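Local coordinates for protein NADPH-dependent glyoxylate/hydroxypyruvate reductase (Rhizobium meliloti, PDB 5UNN) that probably reduces glyoxylate and hydroxypyruvate with NADPH as the hydride donor, as a member of the D-isomer-specific 2-hydroxyacid dehydrogenase family, at residues F93-L98 and A285-R290. Residues are numbered along the deposited sequence; the frame is centred on the assembly and turned at random.
Sequences FVDRTL and ASSDVR
Asp95 and Ser287 face each other where two linking segments run in opposite senses, their CA atoms 6.5 Å apart, and Leu98 comes closer still to Ala285, at 5.5 Å between CA atoms. Residues 93-98 end in a type I turn from Asp95 to Leu98 that starts helix 98-114, while 285-290 is extended until Asp288 takes the N-cap position of helix 289-304.

The carboxylate of Asp95 carries the polar part of the contact. With CG anti to the backbone N (chi1 -174°), it is placed so that OD2 meets Ser287 OG and OD1 turns back to Thr97. Ser287 OG donates to Asp95 OD2 over 2.9 Å, from the anti side and 19° out of the carboxylate plane. A water also donates to OD2 and accepts from Asp288 N, bridging the segments. Asp95 OD1 serves its own turn: Thr97 N reaches it from the anti side at 2.8 Å and Thr97 OG1 from the syn side, both off the same face. Cut back to an alanine here, the side chain would probably leave Ser287 OG and the bridging water without their acceptor and Thr97 N without its capping bond.

Flanking this polar centre, Leu98 CD2 lies 3.9 Å from Ala285 CB and also touches Ser287 OG. On the other flank, the Phe93 ring sets CE2 4.0 Å from Ser287 OG, while Asp95 N sits over the centre of one ring face.

Ala285 binds NADPH in another structure of this protein, and Leu98 lies near Leu150 of the same site, consistent with a place beside the cofactor cleft. As in related 2-hydroxyacid dehydrogenases, these are probably the two interdomain links, one entering helix 98-114, whose Arg101 bonds Thr97 OG1, the other entering helix 289-304, against which Phe93 packs at Ala291 and Leu292.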
ATOM      1  N   PHE A  93      19.059 -12.379 -12.537  1.00108.98           N
ATOM      2  CA  PHE A  93      18.555 -12.260 -11.153  1.00 90.64           C
ATOM      3  C   PHE A  93      17.030 -12.349 -11.138  1.00 62.06           C
ATOM      4  O   PHE A  93      16.343 -11.489 -11.704  1.00 71.57           O
ATOM      5  CB  PHE A  93      19.005 -10.935 -10.532  1.00 70.49           C
ATOM      6  CG  PHE A  93      18.506 -10.703  -9.123  1.00 74.84           C
ATOM      7  CD1 PHE A  93      18.584 -11.702  -8.149  1.00 65.98           C
ATOM      8  CD2 PHE A  93      17.989  -9.462  -8.761  1.00 66.83           C
ATOM      9  CE1 PHE A  93      18.152 -11.464  -6.849  1.00 70.10           C
ATOM     10  CE2 PHE A  93      17.562  -9.217  -7.464  1.00 60.12           C
ATOM     11  CZ  PHE A  93      17.644 -10.219  -6.504  1.00 62.33           C
ATOM     12  N   VAL A  94      16.514 -13.411 -10.519  1.00 72.69           N
ATOM     13  CA  VAL A  94      15.067 -13.631 -10.375  1.00 73.30           C
ATOM     14  C   VAL A  94      14.713 -13.259  -8.938  1.00 55.11           C
ATOM     15  O   VAL A  94      14.857 -14.094  -8.037  1.00 47.86           O
ATOM     16  CB  VAL A  94      14.682 -15.106 -10.674  1.00 75.55           C
ATOM     17  CG1 VAL A  94      13.188 -15.334 -10.489  1.00 70.35           C
ATOM     18  CG2 VAL A  94      15.104 -15.495 -12.088  1.00 83.04           C
ATOM     19  N   ASP A  95      14.304 -12.007  -8.723  1.00 44.16           N
ATOM     20  CA  ASP A  95      13.943 -11.525  -7.379  1.00 42.41           C
ATOM     21  C   ASP A  95      12.583 -12.097  -6.986  1.00 39.39           C
ATOM     22  O   ASP A  95      11.551 -11.732  -7.547  1.00 38.85           O
ATOM     23  CB  ASP A  95      13.898  -9.998  -7.341  1.00 47.18           C
ATOM     24  CG  ASP A  95      13.677  -9.440  -5.936  1.00 44.05           C
ATOM     25  OD1 ASP A  95      13.088 -10.120  -5.056  1.00 42.01           O
ATOM     26  OD2 ASP A  95      14.104  -8.299  -5.704  1.00 54.20           O
ATOM     27  N   ARG A  96      12.594 -12.976  -5.992  1.00 36.72           N
ATOM     28  CA  ARG A  96      11.405 -13.704  -5.582  1.00 39.30           C
ATOM     29  C   ARG A  96      10.398 -12.808  -4.859  1.00 36.51           C
ATOM     30  O   ARG A  96       9.260 -13.218  -4.693  1.00 41.19           O
ATOM     31  CB  ARG A  96      11.785 -14.876  -4.651  1.00 48.53           C
ATOM     32  N   THR A  97      10.811 -11.615  -4.418  1.00 31.52           N
ATOM     33  CA  THR A  97       9.919 -10.702  -3.712  1.00 30.24           C
ATOM     34  C   THR A  97       9.093  -9.793  -4.645  1.00 32.64           C
ATOM     35  O   THR A  97       8.227  -9.040  -4.169  1.00 27.77           O
ATOM     36  CB  THR A  97      10.687  -9.846  -2.677  1.00 30.72           C
ATOM     37  OG1 THR A  97      11.508  -8.885  -3.347  1.00 30.47           O
ATOM     38  CG2 THR A  97      11.568 -10.749  -1.753  1.00 35.14           C
ATOM     39  N   LEU A  98       9.320  -9.843  -5.958  1.00 29.91           N
ATOM     40  CA  LEU A  98       8.618  -8.893  -6.854  1.00 29.87           C
ATOM     41  C   LEU A  98       7.105  -9.053  -6.835  1.00 27.81           C
ATOM     42  O   LEU A  98       6.383  -8.071  -6.857  1.00 26.24           O
ATOM     43  CB  LEU A  98       9.158  -8.969  -8.284  1.00 32.93           C
ATOM     44  CG  LEU A  98      10.616  -8.492  -8.404  1.00 41.96           C
ATOM     45  CD1 LEU A  98      11.066  -8.604  -9.855  1.00 44.86           C
ATOM     46  CD2 LEU A  98      10.877  -7.075  -7.864  1.00 40.02           C
ATOM     47  N   ALA A 285       6.958  -2.572  -7.958  1.00 25.21           N
ATOM     48  CA  ALA A 285       7.884  -3.492  -7.264  1.00 28.08           C
ATOM     49  C   ALA A 285       9.318  -3.106  -7.594  1.00 33.88           C
ATOM     50  O   ALA A 285       9.623  -2.942  -8.750  1.00 37.92           O
ATOM     51  CB  ALA A 285       7.626  -4.913  -7.724  1.00 29.76           C
ATOM     52  N   SER A 286      10.177  -2.964  -6.587  1.00 31.75           N
ATOM     53  CA  SER A 286      11.594  -2.624  -6.776  1.00 36.86           C
ATOM     54  C   SER A 286      12.380  -3.766  -6.195  1.00 36.94           C
ATOM     55  O   SER A 286      12.035  -4.255  -5.134  1.00 36.38           O
ATOM     56  CB  SER A 286      12.003  -1.386  -5.940  1.00 40.88           C
ATOM     57  OG  SER A 286      11.281  -0.243  -6.244  1.00 50.22           O
ATOM     58  N   SER A 287      13.484  -4.141  -6.824  1.00 38.63           N
ATOM     59  CA  SER A 287      14.412  -5.120  -6.215  1.00 51.41           C
ATOM     60  C   SER A 287      15.267  -4.447  -5.139  1.00 45.23           C
ATOM     61  O   SER A 287      15.643  -3.281  -5.253  1.00 64.59           O
ATOM     62  CB  SER A 287      15.301  -5.774  -7.266  1.00 58.23           C
ATOM     63  OG  SER A 287      14.535  -6.691  -8.022  1.00 70.10           O
ATOM     64  N   ASP A 288      15.556  -5.197  -4.082  1.00 69.54           N
ATOM     65  CA  ASP A 288      16.541  -4.812  -3.073  1.00 70.65           C
ATOM     66  C   ASP A 288      17.894  -5.260  -3.626  1.00 66.16           C
ATOM     67  O   ASP A 288      18.089  -6.438  -3.964  1.00 62.10           O
ATOM     68  CB  ASP A 288      16.233  -5.517  -1.733  1.00 89.81           C
ATOM     69  CG  ASP A 288      17.033  -4.970  -0.543  1.00 98.33           C
ATOM     70  OD1 ASP A 288      17.830  -4.014  -0.683  1.00 94.98           O
ATOM     71  OD2 ASP A 288      16.848  -5.523   0.562  1.00119.49           O
ATOM     72  N   VAL A 289      18.836  -4.329  -3.711  1.00 77.95           N
ATOM     73  CA  VAL A 289      20.194  -4.635  -4.174  1.00 77.38           C
ATOM     74  C   VAL A 289      20.963  -5.574  -3.216  1.00 84.38           C
ATOM     75  O   VAL A 289      21.854  -6.303  -3.652  1.00 86.65           O
ATOM     76  CB  VAL A 289      20.984  -3.335  -4.478  1.00 99.09           C
ATOM     77  CG1 VAL A 289      21.368  -2.591  -3.206  1.00114.77           C
ATOM     78  CG2 VAL A 289      22.222  -3.628  -5.320  1.00 85.19           C
ATOM     79  N   ARG A 290      20.615  -5.552  -1.928  1.00110.27           N
ATOM     80  CA  ARG A 290      21.157  -6.512  -0.952  1.00 97.29           C
ATOM     81  C   ARG A 290      20.771  -7.961  -1.287  1.00107.33           C
ATOM     82  O   ARG A 290      21.552  -8.878  -1.052  1.00100.74           O
ATOM     83  CB  ARG A 290      20.711  -6.165   0.476  1.00 64.94           C
TER
HETATM   84  O   HOH W   1      14.303  -7.486  -3.030  1.00 59.86           O